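Local coordinates for HydG protein (Carboxydothermus hydrogenoformans, PDB 4RTB) that acts as a radical SAM maturase of [FeFe]-hydrogenase, a CO/CN synthase that binds a [4Fe-4S] cluster and S-adenosylmethionine, at residues E209-E214 against I246-L251; T203-Q208 against P279-V284; F252-P257 against P285-A290; T27-T32 against P257-L262. All coordinates share one frame; numbering follows the deposited sequence.

Contact 1 of 4, residues E209-E214 against I246-L251; sequences ESYNPE and IGIGAL. With SAM (S-adenosylmethionine), chain B.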
# COMPACT_ATOMS: atom_id res chain seq x y z
N GLU A 209 10.78 -4.18 4.16
CA GLU A 209 10.55 -4.35 5.60
C GLU A 209 11.40 -3.38 6.42
O GLU A 209 10.87 -2.60 7.21
CB GLU A 209 10.83 -5.79 6.06
CG GLU A 209 10.25 -6.88 5.16
CD GLU A 209 8.73 -6.96 5.19
OE1 GLU A 209 8.11 -6.29 6.04
OE2 GLU A 209 8.17 -7.70 4.36
N SER A 210 12.71 -3.43 6.24
CA SER A 210 13.61 -2.47 6.86
C SER A 210 14.81 -2.16 5.99
O SER A 210 15.38 -3.05 5.35
CB SER A 210 14.08 -2.96 8.22
OG SER A 210 15.16 -2.15 8.67
N TYR A 211 15.20 -0.89 5.99
CA TYR A 211 16.34 -0.44 5.21
C TYR A 211 17.61 -0.38 6.05
O TYR A 211 18.68 -0.07 5.53
CB TYR A 211 16.05 0.93 4.59
CG TYR A 211 15.13 0.85 3.39
CD1 TYR A 211 13.75 0.88 3.55
CD2 TYR A 211 15.65 0.73 2.11
CE1 TYR A 211 12.91 0.80 2.46
CE2 TYR A 211 14.81 0.65 1.02
CZ TYR A 211 13.45 0.69 1.19
OH TYR A 211 12.63 0.61 0.10
N ASN A 212 17.49 -0.68 7.33
CA ASN A 212 18.66 -0.76 8.19
C ASN A 212 19.15 -2.20 8.29
O ASN A 212 18.50 -3.03 8.93
CB ASN A 212 18.37 -0.20 9.59
CG ASN A 212 19.63 0.25 10.31
OD1 ASN A 212 20.67 0.46 9.69
ND2 ASN A 212 19.54 0.40 11.63
N PRO A 213 20.30 -2.49 7.67
CA PRO A 213 20.88 -3.84 7.68
C PRO A 213 21.11 -4.35 9.09
O PRO A 213 21.09 -5.56 9.32
CB PRO A 213 22.22 -3.65 6.95
CG PRO A 213 22.05 -2.41 6.15
CD PRO A 213 21.15 -1.53 6.95
N GLU A 214 21.29 -3.42 10.03
CA GLU A 214 21.59 -3.78 11.41
C GLU A 214 20.36 -4.27 12.17
O GLU A 214 20.48 -5.07 13.09
CB GLU A 214 22.22 -2.59 12.14
CG GLU A 214 23.44 -1.99 11.44
CD GLU A 214 24.50 -3.03 11.09
OE1 GLU A 214 24.82 -3.88 11.94
OE2 GLU A 214 25.01 -2.99 9.95
N ILE A 246 5.63 -1.57 -9.95
CA ILE A 246 6.16 -2.19 -8.73
C ILE A 246 5.75 -1.42 -7.48
O ILE A 246 5.39 -0.25 -7.55
CB ILE A 246 7.70 -2.27 -8.78
CG1 ILE A 246 8.29 -0.86 -8.88
CG2 ILE A 246 8.15 -3.13 -9.95
CD1 ILE A 246 9.79 -0.84 -9.07
N GLY A 247 5.82 -2.09 -6.33
CA GLY A 247 5.44 -1.46 -5.08
C GLY A 247 6.47 -1.63 -3.98
O GLY A 247 6.85 -2.74 -3.63
N ILE A 248 6.93 -0.51 -3.42
CA ILE A 248 7.84 -0.54 -2.28
C ILE A 248 7.03 -0.65 -0.99
O ILE A 248 5.81 -0.46 -1.00
CB ILE A 248 8.73 0.73 -2.22
CG1 ILE A 248 9.31 1.06 -3.59
CG2 ILE A 248 9.88 0.55 -1.24
CD1 ILE A 248 10.53 1.98 -3.52
N GLY A 249 7.69 -0.97 0.12
CA GLY A 249 7.08 -0.95 1.43
C GLY A 249 8.14 -1.00 2.52
O GLY A 249 9.25 -1.49 2.29
N ALA A 250 7.81 -0.49 3.69
CA ALA A 250 8.70 -0.56 4.84
C ALA A 250 7.90 -0.79 6.11
O ALA A 250 7.02 -0.01 6.45
CB ALA A 250 9.54 0.70 4.96
N LEU A 251 8.20 -1.88 6.81
CA LEU A 251 7.52 -2.19 8.06
C LEU A 251 7.94 -1.21 9.15
O LEU A 251 9.12 -1.12 9.50
CB LEU A 251 7.80 -3.63 8.48
CG LEU A 251 6.87 -4.23 9.53
CD1 LEU A 251 5.45 -3.73 9.34
CD2 LEU A 251 6.91 -5.74 9.44
N SAM B . 6.06 -13.50 2.19
CA SAM B . 6.32 -12.32 1.36
C SAM B . 7.32 -11.35 1.99
O SAM B . 7.78 -11.52 3.11
OXT SAM B . 7.69 -10.36 1.36
CB SAM B . 5.04 -11.56 1.05
CG SAM B . 3.85 -11.77 1.98
SD SAM B . 3.99 -11.17 3.69
CE SAM B . 2.64 -12.13 4.39
C5' SAM B . 3.04 -9.64 3.61
C4' SAM B . 3.57 -8.50 4.49
O4' SAM B . 2.99 -8.48 5.78
C3' SAM B . 5.07 -8.60 4.72
O3' SAM B . 5.77 -7.96 3.68
C2' SAM B . 5.26 -7.91 6.05
O2' SAM B . 5.83 -6.63 5.85
C1' SAM B . 3.87 -7.74 6.62
N9 SAM B . 3.86 -8.23 8.00
C8 SAM B . 4.34 -9.44 8.43
N7 SAM B . 4.17 -9.52 9.77
C5 SAM B . 3.60 -8.37 10.20
C6 SAM B . 3.23 -7.92 11.46
N6 SAM B . 3.41 -8.70 12.52
N1 SAM B . 2.66 -6.67 11.60
C2 SAM B . 2.47 -5.87 10.49
N3 SAM B . 2.85 -6.32 9.24
C4 SAM B . 3.41 -7.55 9.10
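Glu209 and Ala250 bring their backbones together, CA to CA 4.3 Å, and Leu251 N gives a weak, bent hydrogen bond to Glu209 O (2.8 Å, 126° at the hydrogen). The side chain of Glu209 starts off away from segment 246-251, but a bend at chi2 (-69°) swings its carboxylate round to the ribose of S-adenosylmethionine. There it grips the diol with both oxygens: O3' donates to OE2 at 2.5 Å, and O2' donates to OE1, at a modelled length too short to be taken literally. Lys225 and Arg231 lie near OE2 as long, weak ion pairs, and would probably lower the cost of burying the charge. Leu251 comes alongside, its CG anti to the backbone N (chi1 -164°). One branch, CD2, lies 3.6 Å from Glu209 OE1, while the other, CD1, reaches the adenine at N3, 3.7 Å away. Cut back to alanine, this position would probably leave a gap between the carboxylate and the adenine, and the base would lose the methyl that now lies beside N3. Farther along, the edge of the Tyr211 ring meets Ala250, CE1 to CB 4.2 Å, and Ile248, CZ to CG2 4.3 Å; its hydroxyl is hydrogen-bonded to His267 ND1. Ser210 OG accepts from Asn212 N at 3.1 Å, an ST turn. Strand 246-249 runs parallel between strands 204-205 and 281-283 of the radical SAM barrel, and helix 257-275 packs on Tyr211 and Ala250 through Val264.

Contact 2 of 4, residues T203-Q208 against P279-V284; sequences TYQLFQ and PHTVSV. With SAM (S-adenosylmethionine), chain B.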
# COMPACT_ATOMS: atom_id res chain seq x y z
N THR A 203 0.43 -5.14 -10.49
CA THR A 203 1.56 -4.59 -9.75
C THR A 203 2.23 -5.65 -8.89
O THR A 203 1.55 -6.45 -8.23
CB THR A 203 1.12 -3.41 -8.86
OG1 THR A 203 0.49 -2.40 -9.66
CG2 THR A 203 2.32 -2.80 -8.14
N TYR A 204 3.55 -5.66 -8.90
CA TYR A 204 4.32 -6.56 -8.06
C TYR A 204 4.84 -5.82 -6.83
O TYR A 204 5.69 -4.94 -6.93
CB TYR A 204 5.48 -7.16 -8.85
CG TYR A 204 6.52 -7.84 -7.99
CD1 TYR A 204 7.78 -7.29 -7.82
CD2 TYR A 204 6.23 -9.04 -7.35
CE1 TYR A 204 8.72 -7.91 -7.03
CE2 TYR A 204 7.17 -9.67 -6.56
CZ TYR A 204 8.41 -9.10 -6.40
OH TYR A 204 9.35 -9.72 -5.61
N GLN A 205 4.31 -6.19 -5.66
CA GLN A 205 4.68 -5.51 -4.42
C GLN A 205 5.69 -6.30 -3.60
O GLN A 205 5.44 -7.45 -3.23
CB GLN A 205 3.44 -5.22 -3.58
CG GLN A 205 2.75 -3.92 -3.96
CD GLN A 205 1.30 -3.87 -3.52
OE1 GLN A 205 0.91 -4.53 -2.55
NE2 GLN A 205 0.50 -3.10 -4.23
N LEU A 206 6.82 -5.68 -3.31
CA LEU A 206 7.84 -6.28 -2.46
C LEU A 206 8.31 -5.26 -1.42
O LEU A 206 8.90 -4.24 -1.77
CB LEU A 206 9.01 -6.79 -3.29
CG LEU A 206 9.86 -7.93 -2.72
CD1 LEU A 206 10.88 -7.43 -1.70
CD2 LEU A 206 8.96 -9.00 -2.11
N PHE A 207 8.04 -5.55 -0.15
CA PHE A 207 8.41 -4.62 0.91
C PHE A 207 9.82 -4.93 1.41
O PHE A 207 10.15 -6.08 1.67
CB PHE A 207 7.41 -4.70 2.08
CG PHE A 207 5.96 -4.62 1.67
CD1 PHE A 207 5.58 -3.97 0.50
CD2 PHE A 207 4.98 -5.18 2.46
CE1 PHE A 207 4.26 -3.90 0.13
CE2 PHE A 207 3.65 -5.12 2.10
CZ PHE A 207 3.29 -4.47 0.93
N GLN A 208 10.64 -3.89 1.54
CA GLN A 208 11.99 -4.05 2.06
C GLN A 208 11.95 -4.40 3.55
O GLN A 208 12.93 -4.88 4.12
CB GLN A 208 12.80 -2.77 1.82
CG GLN A 208 14.22 -2.76 2.36
CD GLN A 208 15.02 -3.98 1.94
OE1 GLN A 208 14.87 -4.48 0.83
NE2 GLN A 208 15.88 -4.46 2.84
N PRO A 279 8.39 4.02 -8.42
CA PRO A 279 7.45 3.01 -7.94
C PRO A 279 6.02 3.49 -8.06
O PRO A 279 5.73 4.66 -7.80
CB PRO A 279 7.83 2.84 -6.46
CG PRO A 279 9.17 3.48 -6.32
CD PRO A 279 9.23 4.56 -7.33
N HIS A 280 5.13 2.59 -8.47
CA HIS A 280 3.72 2.92 -8.56
C HIS A 280 3.15 3.22 -7.18
O HIS A 280 2.44 4.21 -7.00
CB HIS A 280 2.95 1.78 -9.22
CG HIS A 280 1.49 2.06 -9.38
ND1 HIS A 280 0.55 1.06 -9.49
CD2 HIS A 280 0.81 3.23 -9.45
CE1 HIS A 280 -0.65 1.61 -9.62
NE2 HIS A 280 -0.51 2.92 -9.60
N THR A 281 3.45 2.36 -6.21
CA THR A 281 2.91 2.50 -4.86
C THR A 281 3.96 2.33 -3.77
O THR A 281 4.90 1.54 -3.90
CB THR A 281 1.78 1.48 -4.58
OG1 THR A 281 2.35 0.18 -4.37
CG2 THR A 281 0.78 1.42 -5.73
N VAL A 282 3.79 3.08 -2.69
CA VAL A 282 4.53 2.86 -1.45
C VAL A 282 3.56 2.40 -0.37
O VAL A 282 2.64 3.13 0.00
CB VAL A 282 5.27 4.12 -0.98
CG1 VAL A 282 5.87 3.89 0.40
CG2 VAL A 282 6.35 4.52 -1.97
N SER A 283 3.75 1.18 0.12
CA SER A 283 2.90 0.62 1.16
C SER A 283 3.47 0.94 2.54
O SER A 283 4.62 0.62 2.82
CB SER A 283 2.76 -0.90 0.99
OG SER A 283 2.31 -1.24 -0.31
N VAL A 284 2.66 1.55 3.40
CA VAL A 284 3.15 1.90 4.73
C VAL A 284 2.37 1.20 5.85
O VAL A 284 1.34 1.70 6.31
CB VAL A 284 3.11 3.43 4.97
CG1 VAL A 284 4.34 4.07 4.36
CG2 VAL A 284 1.84 4.04 4.38
N SAM B . 6.06 -13.50 2.19
CA SAM B . 6.32 -12.32 1.36
C SAM B . 7.32 -11.35 1.99
O SAM B . 7.78 -11.52 3.11
OXT SAM B . 7.69 -10.36 1.36
CB SAM B . 5.04 -11.56 1.05
CG SAM B . 3.85 -11.77 1.98
SD SAM B . 3.99 -11.17 3.69
CE SAM B . 2.64 -12.13 4.39
C5' SAM B . 3.04 -9.64 3.61
C4' SAM B . 3.57 -8.50 4.49
O4' SAM B . 2.99 -8.48 5.78
C3' SAM B . 5.07 -8.60 4.72
O3' SAM B . 5.77 -7.96 3.68
C2' SAM B . 5.26 -7.91 6.05
O2' SAM B . 5.83 -6.63 5.85
C1' SAM B . 3.87 -7.74 6.62
N9 SAM B . 3.86 -8.23 8.00
C8 SAM B . 4.34 -9.44 8.43
N7 SAM B . 4.17 -9.52 9.77
C5 SAM B . 3.60 -8.37 10.20
C6 SAM B . 3.23 -7.92 11.46
N6 SAM B . 3.41 -8.70 12.52
N1 SAM B . 2.66 -6.67 11.60
C2 SAM B . 2.47 -5.87 10.49
N3 SAM B . 2.85 -6.32 9.24
C4 SAM B . 3.41 -7.55 9.10
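Phe207 CG and Ser283 OG each lie anti to their own carbonyl carbon (chi1 -49° and -54°), and this brings Ser283 against the far end of the phenyl ring. Its OG lies 3.3 Å from Phe207 CE1, approaching obliquely, and its CB packs beside CE1 and CZ. The ring's other flank serves the cofactor: CD2 lies 3.1 Å from O3' of S-adenosylmethionine, also obliquely, and O2' sits in the ring plane at the edge. Without the phenyl ring, as with a serine here, Ser283 and the ribose would probably face each other across a gap. Residues 203-208 and 281-283 are not paired directly. Strand 246-249 lies between them, and their backbones stay apart, CA of Phe207 to CA of Ser283 7.6 Å, with directions 39° apart. Thr203, Gln205, Thr281 and Ser283 all point across the concave side of a curled parallel sheet, which is the inside of the beta/alpha (TIM-type) barrel of this radical SAM family. In its middle layer the extended Gln205 brings NE2 to within 3.8 Å of Thr281 OG1, the two side chains meeting at about a right angle, with Ile323 of strand 321-324 touching both. Farthest from the cofactor, Thr203 OG1 comes in at the edge of the His280 imidazole and shares a weak hydrogen bond with ND1 at 3.5 Å, either atom being a possible donor. Over one face of that imidazole lies the methyl CG2 of Thr281, 3.7 Å above the plane and offset toward the rim.

Contact 3 of 4, residues F252-P257 against P285-A290; sequences FGLGDP and PRLKPA. With SAM (S-adenosylmethionine), chain B.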
# COMPACT_ATOMS: atom_id res chain seq x y z
N PHE A 252 6.97 -0.47 9.68
CA PHE A 252 7.26 0.54 10.70
C PHE A 252 7.08 -0.03 12.10
O PHE A 252 6.07 -0.66 12.40
CB PHE A 252 6.37 1.77 10.50
CG PHE A 252 6.79 2.62 9.33
CD1 PHE A 252 7.77 3.58 9.48
CD2 PHE A 252 6.21 2.44 8.09
CE1 PHE A 252 8.16 4.36 8.41
CE2 PHE A 252 6.60 3.22 7.01
CZ PHE A 252 7.58 4.18 7.17
N GLY A 253 8.08 0.21 12.95
CA GLY A 253 8.08 -0.34 14.29
C GLY A 253 9.19 -1.36 14.43
O GLY A 253 9.45 -1.89 15.51
N LEU A 254 9.86 -1.64 13.31
CA LEU A 254 10.99 -2.56 13.29
C LEU A 254 12.24 -1.85 13.80
O LEU A 254 12.91 -2.34 14.71
CB LEU A 254 11.21 -3.11 11.88
CG LEU A 254 10.97 -4.61 11.69
CD1 LEU A 254 9.70 -5.06 12.39
CD2 LEU A 254 10.93 -4.96 10.22
N GLY A 255 12.54 -0.70 13.21
CA GLY A 255 13.65 0.12 13.66
C GLY A 255 13.23 1.57 13.81
O GLY A 255 12.03 1.88 13.83
N ASP A 256 14.21 2.46 13.93
CA ASP A 256 13.94 3.89 14.02
C ASP A 256 13.16 4.34 12.79
O ASP A 256 13.66 4.24 11.67
CB ASP A 256 15.23 4.69 14.16
CG ASP A 256 15.02 6.05 14.79
OD1 ASP A 256 14.81 7.03 14.04
OD2 ASP A 256 15.06 6.14 16.03
N PRO A 257 11.93 4.83 13.00
CA PRO A 257 11.00 5.16 11.91
C PRO A 257 11.58 6.20 10.96
O PRO A 257 11.31 6.16 9.75
CB PRO A 257 9.77 5.71 12.66
CG PRO A 257 9.95 5.28 14.08
CD PRO A 257 11.42 5.24 14.31
N PRO A 285 2.87 0.03 6.28
CA PRO A 285 2.27 -0.72 7.39
C PRO A 285 2.99 -0.54 8.72
O PRO A 285 4.21 -0.69 8.79
CB PRO A 285 2.37 -2.17 6.91
CG PRO A 285 3.52 -2.18 5.90
CD PRO A 285 3.92 -0.76 5.61
N ARG A 286 2.24 -0.20 9.76
CA ARG A 286 2.79 -0.20 11.11
C ARG A 286 2.72 -1.62 11.65
O ARG A 286 1.84 -2.40 11.28
CB ARG A 286 2.04 0.77 12.02
CG ARG A 286 0.54 0.82 11.79
CD ARG A 286 -0.20 1.32 13.02
NE ARG A 286 0.09 2.72 13.32
CZ ARG A 286 -0.28 3.32 14.45
NH1 ARG A 286 0.02 4.60 14.64
NH2 ARG A 286 -0.95 2.65 15.37
N LEU A 287 3.66 -1.96 12.53
CA LEU A 287 3.77 -3.31 13.06
C LEU A 287 2.62 -3.62 14.03
O LEU A 287 2.42 -2.92 15.02
CB LEU A 287 5.13 -3.48 13.74
CG LEU A 287 5.38 -4.68 14.64
CD1 LEU A 287 5.21 -5.99 13.88
CD2 LEU A 287 6.77 -4.57 15.23
N LYS A 288 1.88 -4.68 13.71
CA LYS A 288 0.67 -5.05 14.44
C LYS A 288 0.87 -6.31 15.29
O LYS A 288 1.84 -7.04 15.10
CB LYS A 288 -0.47 -5.27 13.43
CG LYS A 288 -1.05 -3.99 12.86
CD LYS A 288 -1.94 -3.30 13.88
CE LYS A 288 -2.20 -1.86 13.49
NZ LYS A 288 -3.66 -1.54 13.44
N PRO A 289 -0.05 -6.56 16.25
CA PRO A 289 0.02 -7.80 17.04
C PRO A 289 -0.06 -9.06 16.18
O PRO A 289 -0.93 -9.17 15.32
CB PRO A 289 -1.21 -7.69 17.94
CG PRO A 289 -1.44 -6.24 18.09
CD PRO A 289 -1.07 -5.63 16.77
N ALA A 290 0.85 -10.00 16.43
CA ALA A 290 0.89 -11.24 15.66
C ALA A 290 0.70 -12.48 16.54
O ALA A 290 0.86 -12.42 17.76
CB ALA A 290 2.20 -11.34 14.90
N SAM B . 6.06 -13.50 2.19
CA SAM B . 6.32 -12.32 1.36
C SAM B . 7.32 -11.35 1.99
O SAM B . 7.78 -11.52 3.11
OXT SAM B . 7.69 -10.36 1.36
CB SAM B . 5.04 -11.56 1.05
CG SAM B . 3.85 -11.77 1.98
SD SAM B . 3.99 -11.17 3.69
CE SAM B . 2.64 -12.13 4.39
C5' SAM B . 3.04 -9.64 3.61
C4' SAM B . 3.57 -8.50 4.49
O4' SAM B . 2.99 -8.48 5.78
C3' SAM B . 5.07 -8.60 4.72
O3' SAM B . 5.77 -7.96 3.68
C2' SAM B . 5.26 -7.91 6.05
O2' SAM B . 5.83 -6.63 5.85
C1' SAM B . 3.87 -7.74 6.62
N9 SAM B . 3.86 -8.23 8.00
C8 SAM B . 4.34 -9.44 8.43
N7 SAM B . 4.17 -9.52 9.77
C5 SAM B . 3.60 -8.37 10.20
C6 SAM B . 3.23 -7.92 11.46
N6 SAM B . 3.41 -8.70 12.52
N1 SAM B . 2.66 -6.67 11.60
C2 SAM B . 2.47 -5.87 10.49
N3 SAM B . 2.85 -6.32 9.24
C4 SAM B . 3.41 -7.55 9.10
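Pro285 O receives the backbone N-H of Phe252 in a nearly straight bond, 2.9 Å and 175° at the hydrogen. The same oxygen lies in the plane of the Phe252 ring, at its edge, 3.8 Å from CD2. Arg286 follows, bridged to Phe252 in a single beta bridge: its CA-H points at Phe252 O, CA to O 3.6 Å, while its side chain leads away to a salt bridge with Asp303. Leu287 N then donates to Phe252 O at 2.7 Å, so the carbonyl of Phe252 takes both this bond and the weaker C-H contact. The Leu287 side chain, CG anti to the backbone N (chi1 167°), splits its two methyls between protein and cofactor. CD2 sits by the carbonyl of Gly253 and 4.1 Å from Leu254 CD1, the two leucines crossing at about a right angle; CD1 lies 3.5 Å from N1 of the adenine of S-adenosylmethionine. Lys288 reads that base with its backbone: its N-H runs to N1 at 3.0 Å and 170°, and its O takes a weak bond from N6 at 3.4 Å. A donor beside an acceptor fits the pattern of adenine. The Lys288 amine is turned elsewhere, to a salt bridge with Glu328. Ala290 CB closes in on N6. Both segments are loops that leave neighbouring parallel strands, 246-249 and 281-283; the first runs on into helix 257-275, the second toward helix 303-316, whose Ile309 and Phe306 touch Phe252 and Arg286.

Contact 4 of 4, residues T27-T32 against P257-L262; sequences TLVQRT and PLFELL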
# COMPACT_ATOMS: atom_id res chain seq x y z
N THR A 27 24.17 3.72 1.76
CA THR A 27 25.19 4.69 2.17
C THR A 27 24.51 6.04 2.37
O THR A 27 24.57 6.60 3.46
CB THR A 27 26.35 4.81 1.16
OG1 THR A 27 25.88 4.59 -0.16
CG2 THR A 27 27.45 3.80 1.48
N LEU A 28 23.82 6.52 1.33
CA LEU A 28 23.15 7.82 1.38
C LEU A 28 22.28 7.98 2.63
O LEU A 28 22.56 8.82 3.49
CB LEU A 28 22.30 8.03 0.13
CG LEU A 28 21.38 9.26 0.08
CD1 LEU A 28 22.17 10.55 0.31
CD2 LEU A 28 20.65 9.33 -1.25
N VAL A 29 21.25 7.14 2.73
CA VAL A 29 20.32 7.19 3.85
C VAL A 29 21.05 7.08 5.19
O VAL A 29 20.59 7.61 6.20
CB VAL A 29 19.24 6.06 3.74
CG1 VAL A 29 19.89 4.70 3.72
CG2 VAL A 29 18.23 6.15 4.87
N GLN A 30 22.22 6.45 5.19
CA GLN A 30 23.01 6.38 6.41
C GLN A 30 23.56 7.76 6.75
O GLN A 30 23.29 8.28 7.84
CB GLN A 30 24.15 5.36 6.28
CG GLN A 30 24.58 4.74 7.61
CD GLN A 30 24.43 3.23 7.64
OE1 GLN A 30 24.66 2.55 6.64
NE2 GLN A 30 24.03 2.70 8.79
N ARG A 31 24.30 8.37 5.81
CA ARG A 31 24.89 9.69 6.05
C ARG A 31 23.81 10.66 6.49
O ARG A 31 23.94 11.33 7.52
CB ARG A 31 25.59 10.25 4.81
CG ARG A 31 25.98 9.23 3.76
N THR A 32 22.74 10.71 5.70
CA THR A 32 21.58 11.52 6.01
C THR A 32 21.13 11.29 7.44
O THR A 32 21.04 12.24 8.22
CB THR A 32 20.41 11.21 5.05
OG1 THR A 32 20.83 11.40 3.70
CG2 THR A 32 19.22 12.11 5.35
N PRO A 257 11.93 4.83 13.00
CA PRO A 257 11.00 5.16 11.91
C PRO A 257 11.58 6.20 10.96
O PRO A 257 11.31 6.16 9.75
CB PRO A 257 9.77 5.71 12.66
CG PRO A 257 9.95 5.28 14.08
CD PRO A 257 11.42 5.24 14.31
N LEU A 258 12.37 7.11 11.51
CA LEU A 258 13.06 8.13 10.73
C LEU A 258 13.89 7.49 9.62
O LEU A 258 13.84 7.91 8.46
CB LEU A 258 13.94 8.99 11.64
CG LEU A 258 14.92 9.95 10.96
CD1 LEU A 258 14.17 10.91 10.06
CD2 LEU A 258 15.75 10.70 11.99
N PHE A 259 14.65 6.47 10.00
CA PHE A 259 15.55 5.81 9.07
C PHE A 259 14.81 5.11 7.94
O PHE A 259 15.21 5.19 6.78
CB PHE A 259 16.44 4.81 9.81
CG PHE A 259 17.55 4.27 8.97
CD1 PHE A 259 18.77 4.92 8.91
CD2 PHE A 259 17.38 3.11 8.23
CE1 PHE A 259 19.80 4.42 8.14
CE2 PHE A 259 18.40 2.61 7.46
CZ PHE A 259 19.62 3.26 7.41
N GLU A 260 13.72 4.41 8.27
CA GLU A 260 12.94 3.69 7.27
C GLU A 260 12.23 4.66 6.33
O GLU A 260 12.18 4.44 5.11
CB GLU A 260 11.92 2.76 7.95
CG GLU A 260 12.25 1.28 7.84
CD GLU A 260 13.23 0.80 8.91
OE1 GLU A 260 12.83 0.73 10.10
OE2 GLU A 260 14.39 0.49 8.57
N LEU A 261 11.68 5.74 6.89
CA LEU A 261 11.05 6.79 6.10
C LEU A 261 12.04 7.39 5.11
O LEU A 261 11.72 7.57 3.93
CB LEU A 261 10.50 7.89 7.01
CG LEU A 261 10.13 9.21 6.34
CD1 LEU A 261 9.02 9.02 5.32
CD2 LEU A 261 9.75 10.25 7.38
N LEU A 262 13.23 7.72 5.60
CA LEU A 262 14.33 8.17 4.76
C LEU A 262 14.62 7.16 3.64
O LEU A 262 14.75 7.53 2.47
CB LEU A 262 15.58 8.39 5.61
CG LEU A 262 16.04 9.81 5.96
CD1 LEU A 262 14.90 10.80 5.87
CD2 LEU A 262 16.64 9.81 7.35
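Val29 carries the tight part of this helix pair, its two methyls reaching between Phe259 and Leu262. With chi1 at 60°, CG1 takes the position between backbone N and carbonyl carbon and CG2 lies opposite the N. CG2 stands over one face of the Phe259 ring, 4.1 Å from the centroid and 14° off the normal, a CH-pi contact, and also meets Leu262 CB at 3.5 Å; CG1 lies 4.0 Å from Phe259 CZ. One turn on, Thr32 adds its methyl, CG2 to Leu262 CG 4.0 Å. Its hydroxyl faces back into its own helix and donates to Leu28 O at 3.1 Å, from above the carbonyl plane. The other flank is looser: Gln30 meets the ring edge with its CA, 4.1 Å from Phe259 CE1, and its exposed side chain sets off away. No hydrogen bond joins residues 27-32 to 257-262; the axes of these short segments approach to 9.8 Å at 139°, closer to antiparallel than to parallel. This is apolar helix packing outside a beta/alpha barrel: helix 257-275 follows strand 246-249 in the barrel's outer layer, and the N-terminal helix 23-39 lies against it.

Overall arrangement
Contacts 1 and 2 share one parallel sheet, with strand 246-249 lying between 204-205 and 281-283; contact 2 is the deepest, a sparsely bonded barrel interior, while contact 1 lies nearer the cofactor end of the strands. Contact 3 continues from both as loops. All three reach S-adenosylmethionine, but differently: contact 1 by a carboxylate on the ribose, contact 2 by an aromatic ring beside it, contact 3 by backbone atoms on the adenine. Contact 4, farthest from the centre of the chain, is apolar helix packing with one flank toward solvent. It shares Pro257 with contact 3, and Glu260 of its helix is hydrogen-bonded to Ser210 OG and Tyr211 N of contact 1.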